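Local coordinates for protein O-methyltransferase (Coxiella burnetii, PDB 3TR6) that probably transfers a methyl group from S-adenosylmethionine to an oxygen atom of an acceptor not yet identified, at residues Leu20-Glu26 / Pro50-Gln54. Residue numbers count along the deposited sequence, not the author numbering.
Sequences LQVSLRE and PEQAQ
V22 is the first residue after helix 13-21 to leave helical phi/psi; after a kink at S23 (-141/-41) the chain opens out, with L24 at -72/113 and E26 at -72/124. This linker to helix 28-40 passes the first turn of helix 50-63 in the Rossmann-like, class I O-methyltransferase fold, with CA atoms of L24 and E51 5.9 Å apart and those of E26 and P50 6.7 Å. P50 points toward the linker, and L24 (chi1 t, chi2 p) sets CD1 3.7 Å from P50 CB. L20 CD2 lies 4.1 Å from E51 CD; E51 OE2 is hydrogen-bonded to Y16 OH of its own chain and to T8 OG1 of the second subunit. E26 salt-bridges R34 and hydrogen-bonds Y77 OH. The P50 side chain is about 9 Å from bound S-adenosyl-L-homocysteine, near without touching; R25 reaches D204 and V207 of the second subunit across the dimer interface. Extended Q54 (chi1 t, chi2 t) bridges the L24 backbone with its carboxamide, NE2 donating to S23 O and OE1 accepting from R25 N, each at 2.8 Å.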
ATOM      1  N   LEU A  20      -6.590  13.878  -0.730  1.00 31.49           N
ATOM      2  CA  LEU A  20      -6.230  14.135  -2.119  1.00 30.42           C
ATOM      3  C   LEU A  20      -5.349  15.377  -2.235  1.00 31.17           C
ATOM      4  O   LEU A  20      -4.441  15.428  -3.064  1.00 37.25           O
ATOM      5  CB  LEU A  20      -7.474  14.290  -2.992  1.00 29.57           C
ATOM      6  CG  LEU A  20      -8.413  13.091  -3.100  1.00 34.99           C
ATOM      7  CD1 LEU A  20      -9.590  13.428  -4.006  1.00 37.08           C
ATOM      8  CD2 LEU A  20      -7.674  11.867  -3.611  1.00 31.55           C
ATOM      9  N   GLN A  21      -5.617  16.373  -1.398  1.00 28.80           N
ATOM     10  CA  GLN A  21      -4.878  17.629  -1.452  1.00 37.84           C
ATOM     11  C   GLN A  21      -3.426  17.477  -1.020  1.00 38.02           C
ATOM     12  O   GLN A  21      -2.571  18.263  -1.421  1.00 41.52           O
ATOM     13  CB  GLN A  21      -5.567  18.695  -0.601  1.00 41.74           C
ATOM     14  CG  GLN A  21      -6.918  19.134  -1.147  1.00 53.48           C
ATOM     15  CD  GLN A  21      -7.691  20.007  -0.175  1.00 55.91           C
ATOM     16  OE1 GLN A  21      -7.188  20.366   0.891  1.00 51.14           O
ATOM     17  NE2 GLN A  21      -8.924  20.349  -0.540  1.00 49.23           N
ATOM     18  N   VAL A  22      -3.148  16.469  -0.199  1.00 33.58           N
ATOM     19  CA  VAL A  22      -1.795  16.260   0.299  1.00 31.34           C
ATOM     20  C   VAL A  22      -1.157  14.976  -0.213  1.00 36.07           C
ATOM     21  O   VAL A  22      -0.112  14.562   0.291  1.00 33.42           O
ATOM     22  CB  VAL A  22      -1.740  16.265   1.843  1.00 36.81           C
ATOM     23  CG1 VAL A  22      -2.144  17.624   2.378  1.00 39.50           C
ATOM     24  CG2 VAL A  22      -2.620  15.158   2.420  1.00 34.57           C
ATOM     25  N   SER A  23      -1.771  14.346  -1.212  1.00 33.57           N
ATOM     26  CA  SER A  23      -1.217  13.102  -1.740  1.00 31.08           C
ATOM     27  C   SER A  23      -1.304  12.948  -3.262  1.00 33.38           C
ATOM     28  O   SER A  23      -0.362  12.463  -3.890  1.00 35.71           O
ATOM     29  CB  SER A  23      -1.843  11.886  -1.040  1.00 30.14           C
ATOM     30  OG  SER A  23      -3.160  11.640  -1.493  1.00 33.04           O
ATOM     31  N   LEU A  24      -2.427  13.349  -3.854  1.00 34.58           N
ATOM     32  CA  LEU A  24      -2.660  13.096  -5.278  1.00 34.62           C
ATOM     33  C   LEU A  24      -1.787  13.955  -6.188  1.00 35.50           C
ATOM     34  O   LEU A  24      -1.947  15.172  -6.245  1.00 38.34           O
ATOM     35  CB  LEU A  24      -4.135  13.294  -5.637  1.00 40.04           C
ATOM     36  CG  LEU A  24      -4.492  13.133  -7.120  1.00 41.74           C
ATOM     37  CD1 LEU A  24      -4.213  11.711  -7.585  1.00 38.32           C
ATOM     38  CD2 LEU A  24      -5.947  13.507  -7.366  1.00 33.68           C
ATOM     39  N   ARG A  25      -0.870  13.307  -6.901  1.00 33.84           N
ATOM     40  CA  ARG A  25       0.018  13.985  -7.840  1.00 40.27           C
ATOM     41  C   ARG A  25      -0.271  13.522  -9.264  1.00 43.22           C
ATOM     42  O   ARG A  25       0.574  12.887  -9.896  1.00 44.35           O
ATOM     43  CB  ARG A  25       1.478  13.665  -7.526  1.00 39.13           C
ATOM     44  CG  ARG A  25       1.962  14.068  -6.151  1.00 40.51           C
ATOM     45  CD  ARG A  25       3.402  13.611  -5.984  1.00 47.48           C
ATOM     46  NE  ARG A  25       4.043  14.120  -4.775  1.00 48.03           N
ATOM     47  CZ  ARG A  25       5.321  13.914  -4.477  1.00 45.09           C
ATOM     48  NH1 ARG A  25       6.089  13.217  -5.304  1.00 38.51           N
ATOM     49  NH2 ARG A  25       5.835  14.408  -3.359  1.00 39.68           N
ATOM     50  N   GLU A  26      -1.459  13.835  -9.768  1.00 43.50           N
ATOM     51  CA  GLU A  26      -1.873  13.355 -11.082  1.00 40.72           C
ATOM     52  C   GLU A  26      -1.118  14.055 -12.206  1.00 38.71           C
ATOM     53  O   GLU A  26      -1.122  15.281 -12.294  1.00 43.21           O
ATOM     54  CB  GLU A  26      -3.378  13.542 -11.271  1.00 34.19           C
ATOM     55  CG  GLU A  26      -3.947  12.777 -12.448  1.00 37.91           C
ATOM     56  CD  GLU A  26      -5.419  13.039 -12.650  1.00 35.80           C
ATOM     57  OE1 GLU A  26      -6.132  12.132 -13.130  1.00 36.82           O
ATOM     58  OE2 GLU A  26      -5.866  14.157 -12.327  1.00 39.71           O
ATOM     59  N   PRO A  50      -7.821   8.014  -9.656  1.00 32.00           N
ATOM     60  CA  PRO A  50      -6.486   8.613  -9.758  1.00 28.68           C
ATOM     61  C   PRO A  50      -5.596   8.212  -8.584  1.00 33.30           C
ATOM     62  O   PRO A  50      -4.420   7.903  -8.779  1.00 33.92           O
ATOM     63  CB  PRO A  50      -6.779  10.112  -9.727  1.00 24.89           C
ATOM     64  CG  PRO A  50      -8.141  10.228 -10.300  1.00 33.14           C
ATOM     65  CD  PRO A  50      -8.890   9.009  -9.840  1.00 28.04           C
ATOM     66  N   GLU A  51      -6.160   8.200  -7.382  1.00 31.07           N
ATOM     67  CA  GLU A  51      -5.388   7.887  -6.185  1.00 31.39           C
ATOM     68  C   GLU A  51      -5.012   6.409  -6.111  1.00 31.72           C
ATOM     69  O   GLU A  51      -3.937   6.067  -5.618  1.00 34.83           O
ATOM     70  CB  GLU A  51      -6.129   8.317  -4.916  1.00 30.57           C
ATOM     71  CG  GLU A  51      -7.439   7.593  -4.665  1.00 33.11           C
ATOM     72  CD  GLU A  51      -8.628   8.297  -5.283  1.00 32.79           C
ATOM     73  OE1 GLU A  51      -8.469   8.915  -6.352  1.00 31.78           O
ATOM     74  OE2 GLU A  51      -9.727   8.243  -4.694  1.00 34.71           O
ATOM     75  N   GLN A  52      -5.889   5.536  -6.596  1.00 29.20           N
ATOM     76  CA  GLN A  52      -5.587   4.108  -6.605  1.00 32.76           C
ATOM     77  C   GLN A  52      -4.493   3.803  -7.625  1.00 35.09           C
ATOM     78  O   GLN A  52      -3.578   3.025  -7.357  1.00 30.58           O
ATOM     79  CB  GLN A  52      -6.832   3.272  -6.904  1.00 25.96           C
ATOM     80  CG  GLN A  52      -6.616   1.785  -6.663  1.00 28.75           C
ATOM     81  CD  GLN A  52      -7.763   0.927  -7.158  1.00 36.35           C
ATOM     82  OE1 GLN A  52      -7.842   0.597  -8.340  1.00 38.94           O
ATOM     83  NE2 GLN A  52      -8.657   0.552  -6.248  1.00 36.89           N
ATOM     84  N   ALA A  53      -4.598   4.425  -8.795  1.00 37.15           N
ATOM     85  CA  ALA A  53      -3.602   4.261  -9.844  1.00 27.57           C
ATOM     86  C   ALA A  53      -2.237   4.730  -9.359  1.00 30.18           C
ATOM     87  O   ALA A  53      -1.213   4.127  -9.676  1.00 30.01           O
ATOM     88  CB  ALA A  53      -4.011   5.031 -11.083  1.00 29.19           C
ATOM     89  N   GLN A  54      -2.227   5.814  -8.593  1.00 32.79           N
ATOM     90  CA  GLN A  54      -0.984   6.365  -8.074  1.00 32.96           C
ATOM     91  C   GLN A  54      -0.286   5.373  -7.152  1.00 31.43           C
ATOM     92  O   GLN A  54       0.943   5.286  -7.139  1.00 27.23           O
ATOM     93  CB  GLN A  54      -1.244   7.680  -7.343  1.00 32.00           C
ATOM     94  CG  GLN A  54      -0.010   8.283  -6.708  1.00 33.40           C
ATOM     95  CD  GLN A  54      -0.228   9.713  -6.273  1.00 40.52           C
ATOM     96  OE1 GLN A  54      -0.922  10.477  -6.944  1.00 42.16           O
ATOM     97  NE2 GLN A  54       0.361  10.085  -5.139  1.00 39.14           N
TER